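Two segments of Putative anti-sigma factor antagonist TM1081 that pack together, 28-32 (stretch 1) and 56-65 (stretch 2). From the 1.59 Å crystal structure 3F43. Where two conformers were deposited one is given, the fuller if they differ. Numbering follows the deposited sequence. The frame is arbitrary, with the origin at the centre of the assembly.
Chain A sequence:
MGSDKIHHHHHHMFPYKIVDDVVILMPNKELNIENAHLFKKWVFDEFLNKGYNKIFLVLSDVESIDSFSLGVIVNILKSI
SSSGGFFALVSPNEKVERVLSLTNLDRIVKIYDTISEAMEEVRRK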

ATOM      1  N   ASN A  28      19.200   1.773   5.128  1.00 24.97           N
ATOM      2  CA  ASN A  28      20.314   2.466   4.477  1.00 27.21           C
ATOM      3  C   ASN A  28      20.338   2.248   2.972  1.00 30.15           C
ATOM      4  O   ASN A  28      21.251   2.718   2.289  1.00 30.93           O
ATOM      5  CB  ASN A  28      21.659   2.093   5.110  1.00 27.73           C
ATOM      6  CG  ASN A  28      21.945   0.626   5.075  1.00 30.30           C
ATOM      7  OD1 ASN A  28      21.272  -0.137   4.394  1.00 36.03           O
ATOM      8  ND2 ASN A  28      22.948   0.204   5.854  1.00 37.24           N
ATOM      9  N   LYS A  29      19.336   1.528   2.502  1.00 34.66           N
ATOM     10  CA  LYS A  29      19.110   1.221   1.122  1.00 40.42           C
ATOM     11  C   LYS A  29      17.626   1.366   0.772  1.00 38.69           C
ATOM     12  O   LYS A  29      16.735   1.514   1.616  1.00 38.97           O
ATOM     13  CB  LYS A  29      19.533  -0.234   0.841  1.00 41.19           C
ATOM     14  CG  LYS A  29      21.019  -0.491   0.953  1.00 46.29           C
ATOM     15  CD  LYS A  29      21.357  -1.971   0.701  1.00 47.46           C
ATOM     16  CE  LYS A  29      21.144  -2.831   1.946  1.00 58.07           C
ATOM     17  NZ  LYS A  29      22.183  -2.571   2.996  1.00 57.25           N
ATOM     18  N   GLU A  30      17.383   1.282  -0.512  1.00 40.28           N
ATOM     19  CA  GLU A  30      16.079   1.407  -1.073  1.00 39.78           C
ATOM     20  C   GLU A  30      15.068   0.463  -0.405  1.00 36.28           C
ATOM     21  O   GLU A  30      15.383  -0.679  -0.124  1.00 41.11           O
ATOM     22  CB  GLU A  30      16.195   1.080  -2.574  1.00 41.67           C
ATOM     23  CG  GLU A  30      15.016   1.472  -3.374  1.00 49.39           C
ATOM     24  CD  GLU A  30      14.520   2.795  -2.943  1.00 55.84           C
ATOM     25  OE1 GLU A  30      15.199   3.803  -3.261  1.00 61.95           O
ATOM     26  OE2 GLU A  30      13.489   2.802  -2.231  1.00 44.28           O
ATOM     27  N   LEU A  31      13.877   0.987  -0.112  0.50 33.81           N
ATOM     28  CA  LEU A  31      12.740   0.177   0.326  0.50 31.97           C
ATOM     29  C   LEU A  31      11.756   0.150  -0.816  0.50 31.66           C
ATOM     30  O   LEU A  31      11.218   1.203  -1.208  0.50 34.06           O
ATOM     31  CB  LEU A  31      12.056   0.797   1.536  0.50 32.22           C
ATOM     32  CG  LEU A  31      12.827   0.719   2.834  0.50 30.87           C
ATOM     33  CD1 LEU A  31      11.965   1.361   3.911  0.50 30.47           C
ATOM     34  CD2 LEU A  31      13.187  -0.739   3.127  0.50 26.26           C
ATOM     35  N   ASN A  32      11.551  -1.036  -1.376  1.00 26.61           N
ATOM     36  CA  ASN A  32      10.774  -1.199  -2.625  1.00 26.61           C
ATOM     37  C   ASN A  32      10.296  -2.639  -2.736  1.00 24.31           C
ATOM     38  O   ASN A  32      10.471  -3.392  -1.780  1.00 22.21           O
ATOM     39  CB  ASN A  32      11.597  -0.757  -3.838  1.00 26.97           C
ATOM     40  CG  ASN A  32      12.882  -1.598  -4.031  1.00 31.79           C
ATOM     41  OD1 ASN A  32      12.959  -2.762  -3.606  1.00 30.38           O
ATOM     42  ND2 ASN A  32      13.897  -1.011  -4.689  1.00 37.35           N
ATOM     43  N   PHE A  56       9.882   5.494  14.643  1.00 19.74           N
ATOM     44  CA  PHE A  56      10.248   6.490  13.652  1.00 22.40           C
ATOM     45  C   PHE A  56      10.804   5.712  12.454  1.00 21.95           C
ATOM     46  O   PHE A  56      11.756   4.935  12.614  1.00 23.47           O
ATOM     47  CB  PHE A  56      11.359   7.428  14.105  1.00 23.18           C
ATOM     48  CG  PHE A  56      11.056   8.289  15.296  1.00 21.88           C
ATOM     49  CD1 PHE A  56       9.773   8.445  15.827  1.00 21.95           C
ATOM     50  CD2 PHE A  56      12.113   8.993  15.903  1.00 26.71           C
ATOM     51  CE1 PHE A  56       9.548   9.254  16.939  1.00 25.40           C
ATOM     52  CE2 PHE A  56      11.889   9.800  16.990  1.00 26.89           C
ATOM     53  CZ  PHE A  56      10.589   9.943  17.509  1.00 22.88           C
ATOM     54  N   LEU A  57      10.276   5.955  11.259  1.00 21.72           N
ATOM     55  CA  LEU A  57      10.859   5.396  10.068  1.00 21.51           C
ATOM     56  C   LEU A  57      11.623   6.543   9.390  1.00 22.48           C
ATOM     57  O   LEU A  57      11.051   7.460   8.778  1.00 20.71           O
ATOM     58  CB  LEU A  57       9.810   4.751   9.154  1.00 22.23           C
ATOM     59  CG  LEU A  57      10.307   4.319   7.769  1.00 21.94           C
ATOM     60  CD1 LEU A  57      11.456   3.284   7.923  1.00 24.24           C
ATOM     61  CD2 LEU A  57       9.132   3.752   6.983  1.00 23.72           C
ATOM     62  N   VAL A  58      12.939   6.490   9.549  1.00 20.45           N
ATOM     63  CA  VAL A  58      13.845   7.502   9.045  1.00 18.73           C
ATOM     64  C   VAL A  58      14.172   7.157   7.583  1.00 20.91           C
ATOM     65  O   VAL A  58      14.641   6.051   7.282  1.00 21.21           O
ATOM     66  CB  VAL A  58      15.109   7.577   9.905  1.00 19.41           C
ATOM     67  CG1 VAL A  58      16.110   8.616   9.289  1.00 21.88           C
ATOM     68  CG2 VAL A  58      14.760   7.967  11.370  1.00 21.61           C
ATOM     69  N   LEU A  59      13.908   8.114   6.710  1.00 21.71           N
ATOM     70  CA  LEU A  59      13.982   7.933   5.260  1.00 22.04           C
ATOM     71  C   LEU A  59      15.157   8.650   4.563  1.00 20.17           C
ATOM     72  O   LEU A  59      15.220   8.754   3.351  1.00 19.46           O
ATOM     73  CB  LEU A  59      12.626   8.358   4.650  1.00 23.68           C
ATOM     74  CG  LEU A  59      11.426   7.546   5.108  1.00 26.19           C
ATOM     75  CD1 LEU A  59      10.100   8.166   4.630  1.00 26.86           C
ATOM     76  CD2 LEU A  59      11.565   6.153   4.560  1.00 23.12           C
ATOM     77  N   SER A  60      16.128   9.137   5.343  1.00 20.60           N
ATOM     78  CA  SER A  60      17.252   9.871   4.822  1.00 20.80           C
ATOM     79  C   SER A  60      17.988   9.179   3.677  1.00 20.34           C
ATOM     80  O   SER A  60      18.433   9.849   2.738  1.00 21.07           O
ATOM     81  CB  SER A  60      18.264  10.133   5.963  1.00 21.73           C
ATOM     82  OG  SER A  60      17.628  10.775   7.055  1.00 22.81           O
ATOM     83  N   ASP A  61      18.093   7.843   3.765  1.00 19.74           N
ATOM     84  CA  ASP A  61      18.891   7.080   2.799  1.00 20.36           C
ATOM     85  C   ASP A  61      18.005   6.273   1.850  1.00 22.64           C
ATOM     86  O   ASP A  61      18.518   5.449   1.109  1.00 28.20           O
ATOM     87  CB  ASP A  61      19.839   6.152   3.540  1.00 20.14           C
ATOM     88  CG  ASP A  61      20.829   6.904   4.358  1.00 21.39           C
ATOM     89  OD1 ASP A  61      21.460   7.808   3.823  1.00 20.30           O
ATOM     90  OD2 ASP A  61      20.958   6.604   5.559  1.00 31.85           O
ATOM     91  N   VAL A  62      16.707   6.546   1.853  1.00 20.67           N
ATOM     92  CA  VAL A  62      15.770   5.887   0.959  1.00 23.94           C
ATOM     93  C   VAL A  62      15.520   6.796  -0.259  1.00 24.59           C
ATOM     94  O   VAL A  62      14.906   7.838  -0.122  1.00 26.33           O
ATOM     95  CB  VAL A  62      14.485   5.526   1.713  1.00 22.76           C
ATOM     96  CG1 VAL A  62      13.449   4.902   0.708  1.00 25.22           C
ATOM     97  CG2 VAL A  62      14.778   4.516   2.870  1.00 23.89           C
ATOM     98  N   GLU A  63      16.018   6.422  -1.444  1.00 26.58           N
ATOM     99  CA  GLU A  63      15.987   7.286  -2.635  1.00 27.39           C
ATOM    100  C   GLU A  63      14.594   7.523  -3.216  1.00 24.81           C
ATOM    101  O   GLU A  63      14.265   8.627  -3.655  1.00 25.01           O
ATOM    102  CB  GLU A  63      16.929   6.751  -3.722  1.00 28.51           C
ATOM    103  CG  GLU A  63      17.070   7.639  -4.989  1.00 36.42           C
ATOM    104  CD  GLU A  63      17.254   9.141  -4.688  1.00 53.79           C
ATOM    105  OE1 GLU A  63      18.071   9.483  -3.795  1.00 53.37           O
ATOM    106  OE2 GLU A  63      16.573   9.970  -5.352  1.00 58.02           O
ATOM    107  N   SER A  64      13.754   6.501  -3.138  1.00 26.69           N
ATOM    108  CA  SER A  64      12.399   6.564  -3.655  1.00 27.34           C
ATOM    109  C   SER A  64      11.599   5.469  -2.961  1.00 25.35           C
ATOM    110  O   SER A  64      12.166   4.546  -2.382  1.00 25.58           O
ATOM    111  CB  SER A  64      12.372   6.322  -5.166  1.00 26.93           C
ATOM    112  OG  SER A  64      12.713   4.982  -5.449  1.00 32.78           O
ATOM    113  N   ILE A  65      10.283   5.603  -2.993  1.00 26.57           N
ATOM    114  CA  ILE A  65       9.400   4.533  -2.550  1.00 25.83           C
ATOM    115  C   ILE A  65       8.445   4.182  -3.674  1.00 23.85           C
ATOM    116  O   ILE A  65       8.149   5.006  -4.550  1.00 26.26           O
ATOM    117  CB  ILE A  65       8.593   4.870  -1.274  1.00 26.40           C
ATOM    118  CG1 ILE A  65       7.823   6.175  -1.471  1.00 27.88           C
ATOM    119  CG2 ILE A  65       9.547   4.907   0.000  1.00 26.73           C
ATOM    120  CD1 ILE A  65       6.758   6.482  -0.363  1.00 26.60           C
TER
HETATM  121  O   HOH W   1      17.526   4.187  -1.786  1.00 45.82           O

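How do the two backbones lie against each other? Stretch 1 is an irregular segment without helix or strand, while stretch 2 leaves a strand at Val58 and folds into a type I beta turn from Leu59 to Val62. The turn is closed by a hydrogen bond from Val62 N to Leu59 O, 3.1 Å long. The second half of the turn lies beside stretch 1: the CA atoms of Asn28 and Asp61 are 5.1 Å apart, and those of Glu30 and Val62 4.9 Å. No direct backbone-to-backbone hydrogen bond links the two stretches.

What, then, supplies the polar link? Glu30 does, although its CA-to-CB bond points away from stretch 2. With chi1 in t and chi2 in p, the side chain brings its carboxylate back to the other stretch, where OE1 accepts a hydrogen bond from Ser64 N at 3.1 Å. A charged acceptor thus satisfies a backbone amide. The other oxygen is less securely placed: Glu30 OE2 sits 2.2 Å from Ser64 O, too close for two acceptors, so that approach should not be read as a bond.

Does water add to this link? Water 1 donates to Glu30 OE1 at 2.8 Å and accepts from Glu63 N at 2.7 Å, bridging carboxylate and amide. It also donates weakly to Asp61 O, 3.3 Å away, bringing a carbonyl of the turn into the same network.

Where do apolar groups meet? Leu31, buried, has its CG 4.3 Å from Val62 CG2, and its CD1 4.5 Å from Leu57 CD1. These loose van der Waals contacts join stretch 1 to both the strand and the end of the turn. At the exposed start of stretch 1, Asp61 points its CA-to-CB bond toward that stretch and CB lies 3.8 Å from Asn28 CA; this is a packing contact, since the Asn28 side chain is neutral and its CA-to-CB bond points away.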